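Local coordinates for 23S rRNA (guanine(2535)-N(1))-methyltransferase (Streptomyces viridochromogenes, PDB 1O9G), which methylates N1 of guanine-2535 in 23S ribosomal RNA with S-adenosyl-L-methionine as donor, conferring resistance to the orthosomycin antibiotic avilamycin, at residues 107-110 with 111-115. The protein carries 3 engineered substitutions. Residues are numbered along the deposited sequence; the frame is centred on the assembly and turned at random.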
ATOM      1  N   ALA A 107      19.794   5.973  -7.704  1.00 18.60           N
ATOM      2  CA  ALA A 107      19.886   7.340  -7.204  1.00 18.70           C
ATOM      3  C   ALA A 107      19.897   7.363  -5.671  1.00 17.40           C
ATOM      4  O   ALA A 107      20.686   8.070  -5.066  1.00 17.14           O
ATOM      5  CB  ALA A 107      18.769   8.200  -7.739  1.00 19.33           C
ATOM      6  N   ARG A 108      19.054   6.568  -5.038  1.00 15.24           N
ATOM      7  CA  ARG A 108      19.023   6.488  -3.590  1.00 15.02           C
ATOM      8  C   ARG A 108      20.299   5.900  -3.025  1.00 15.32           C
ATOM      9  O   ARG A 108      20.802   6.379  -1.992  1.00 15.46           O
ATOM     10  CB  ARG A 108      17.770   5.713  -3.149  1.00 15.04           C
ATOM     11  CG  ARG A 108      17.546   5.601  -1.655  1.00 14.12           C
ATOM     12  CD  ARG A 108      17.468   6.885  -0.914  1.00 16.27           C
ATOM     13  NE  ARG A 108      16.775   6.715   0.358  1.00 16.44           N
ATOM     14  CZ  ARG A 108      16.720   7.610   1.326  1.00 19.94           C
ATOM     15  NH1 ARG A 108      17.346   8.765   1.232  1.00 21.45           N
ATOM     16  NH2 ARG A 108      16.022   7.329   2.405  1.00 25.24           N
ATOM     17  N   GLU A 109      20.801   4.861  -3.663  1.00 15.84           N
ATOM     18  CA  GLU A 109      22.059   4.233  -3.242  1.00 16.32           C
ATOM     19  C   GLU A 109      23.178   5.274  -3.301  1.00 17.46           C
ATOM     20  O   GLU A 109      23.999   5.353  -2.384  1.00 17.16           O
ATOM     21  CB  GLU A 109      22.438   3.036  -4.130  1.00 17.90           C
ATOM     22  CG  GLU A 109      23.710   2.330  -3.710  1.00 21.56           C
ATOM     23  CD  GLU A 109      24.121   1.194  -4.632  1.00 24.97           C
ATOM     24  OE1 GLU A 109      23.319   0.814  -5.500  1.00 26.92           O
ATOM     25  OE2 GLU A 109      25.259   0.707  -4.472  1.00 28.51           O
ATOM     26  N   LEU A 110      23.214   6.060  -4.366  1.00 17.97           N
ATOM     27  CA  LEU A 110      24.262   7.060  -4.555  1.00 20.28           C
ATOM     28  C   LEU A 110      24.146   8.107  -3.465  1.00 18.53           C
ATOM     29  O   LEU A 110      25.156   8.532  -2.913  1.00 18.81           O
ATOM     30  CB  LEU A 110      24.201   7.700  -5.936  1.00 23.15           C
ATOM     31  CG  LEU A 110      25.185   8.797  -6.286  1.00 28.40           C
ATOM     32  CD1 LEU A 110      26.623   8.324  -6.117  1.00 32.96           C
ATOM     33  CD2 LEU A 110      24.903   9.227  -7.718  1.00 32.82           C
ATOM     34  N   GLU A 111      22.936   8.553  -3.161  1.00 17.12           N
ATOM     35  CA  GLU A 111      22.713   9.527  -2.099  1.00 17.95           C
ATOM     36  C   GLU A 111      23.283   9.030  -0.771  1.00 15.50           C
ATOM     37  O   GLU A 111      23.955   9.770  -0.057  1.00 15.96           O
ATOM     38  CB  GLU A 111      21.224   9.850  -1.924  1.00 18.14           C
ATOM     39  CG  GLU A 111      20.926  10.794  -0.771  1.00 21.26           C
ATOM     40  CD  GLU A 111      19.453  11.167  -0.631  1.00 27.26           C
ATOM     41  OE1 GLU A 111      18.573  10.284  -0.768  1.00 28.57           O
ATOM     42  OE2 GLU A 111      19.170  12.353  -0.384  1.00 36.48           O
ATOM     43  N   ARG A 112      22.986   7.775  -0.441  1.00 14.54           N
ATOM     44  CA  ARG A 112      23.460   7.151   0.789  1.00 14.16           C
ATOM     45  C   ARG A 112      24.989   7.038   0.802  1.00 14.79           C
ATOM     46  O   ARG A 112      25.622   7.272   1.833  1.00 13.95           O
ATOM     47  CB  ARG A 112      22.831   5.778   0.995  1.00 13.86           C
ATOM     48  CG  ARG A 112      21.367   5.822   1.375  1.00 15.46           C
ATOM     49  CD  ARG A 112      21.100   6.691   2.566  1.00 15.44           C
ATOM     50  NE  ARG A 112      19.843   6.430   3.247  1.00 17.23           N
ATOM     51  CZ  ARG A 112      19.321   7.243   4.154  1.00 19.60           C
ATOM     52  NH1 ARG A 112      19.885   8.408   4.420  1.00 21.28           N
ATOM     53  NH2 ARG A 112      18.211   6.909   4.786  1.00 21.25           N
ATOM     54  N   ARG A 113      25.588   6.660  -0.316  1.00 14.45           N
ATOM     55  CA  ARG A 113      27.050   6.601  -0.415  1.00 16.65           C
ATOM     56  C   ARG A 113      27.692   7.957  -0.237  1.00 17.18           C
ATOM     57  O   ARG A 113      28.731   8.066   0.440  1.00 18.04           O
ATOM     58  CB  ARG A 113      27.499   5.975  -1.726  1.00 19.24           C
ATOM     59  CG  ARG A 113      27.149   4.517  -1.825  1.00 21.59           C
ATOM     60  CD  ARG A 113      27.789   3.787  -2.975  1.00 26.92           C
ATOM     61  NE  ARG A 113      27.257   2.438  -3.042  1.00 27.62           N
ATOM     62  CZ  ARG A 113      27.629   1.431  -2.255  1.00 29.56           C
ATOM     63  NH1 ARG A 113      28.565   1.594  -1.331  1.00 30.13           N
ATOM     64  NH2 ARG A 113      27.044   0.241  -2.398  1.00 31.87           N
ATOM     65  N   GLU A 114      27.076   9.000  -0.798  1.00 17.43           N
ATOM     66  CA  GLU A 114      27.574  10.353  -0.620  1.00 18.75           C
ATOM     67  C   GLU A 114      27.474  10.769   0.865  1.00 16.88           C
ATOM     68  O   GLU A 114      28.388  11.390   1.399  1.00 17.19           O
ATOM     69  CB  GLU A 114      26.865  11.345  -1.534  1.00 20.76           C
ATOM     70  CG  GLU A 114      27.215  11.165  -3.008  1.00 28.87           C
ATOM     71  CD  GLU A 114      26.364  12.010  -3.947  1.00 37.53           C
ATOM     72  OE1 GLU A 114      25.154  12.233  -3.665  1.00 40.84           O
ATOM     73  OE2 GLU A 114      26.902  12.438  -4.994  1.00 46.01           O
ATOM     74  N   GLN A 115      26.377  10.428   1.523  1.00 15.16           N
ATOM     75  CA  GLN A 115      26.194  10.715   2.938  1.00 14.55           C
ATOM     76  C   GLN A 115      27.223   9.979   3.788  1.00 14.72           C
ATOM     77  O   GLN A 115      27.717  10.522   4.777  1.00 13.67           O
ATOM     78  CB  GLN A 115      24.771  10.362   3.378  1.00 14.70           C
ATOM     79  CG  GLN A 115      23.723  11.328   2.867  1.00 17.86           C
ATOM     80  CD  GLN A 115      22.312  10.851   3.126  1.00 19.34           C
ATOM     81  OE1 GLN A 115      22.045   9.673   3.031  1.00 18.62           O
ATOM     82  NE2 GLN A 115      21.427  11.767   3.489  1.00 26.59           N
TER
HETATM   83  O   HOH W   1      18.756  11.357   3.032  1.00 40.33           O
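Glu109 and Arg113, one turn apart on helix 102-119, form a salt bridge in which a single carboxylate oxygen takes two donors: Arg113 NH2 lies 2.8 Å and Arg113 NE 3.0 Å from Glu109 OE2. The oxygen sits in the guanidinium plane and is met on its anti side, somewhat out of the carboxylate plane. Glu109 OE1 makes a second salt bridge, to Arg135 of helix 122-140. A further i to i+3 salt bridge joins Arg108 NH1 to Glu111 OE1 at 2.8 Å; here the donor comes from above the carboxylate plane, 52° out of it. Arg108 holds CG anti to the backbone N (chi1 -177°) and bends at chi2, which carries its guanidinium over that of Arg112; the two side chains run alongside each other and stack, centres 3.9 Å apart and planes 23° from parallel. Other acceptors fix the pair: Arg112 NH1 bonds Gln115 OE1 at 2.9 Å, while Arg108 NE and Arg112 NH2 donate to the carbonyls of Val21 and Val20. Backbone i to i+4 bonds, such as Glu114 N to Leu110 O (2.9 Å), continue through the turn, and Leu110 CG packs on Glu114 CD at 4.1 Å. Glu111, the Gln115 amide oxygen and the two valine carbonyls probably offset the repulsion between the stacked cations, which bind the 20-21 segment; separately, Glu109 links Arg113 to Arg135 of helix 122-140.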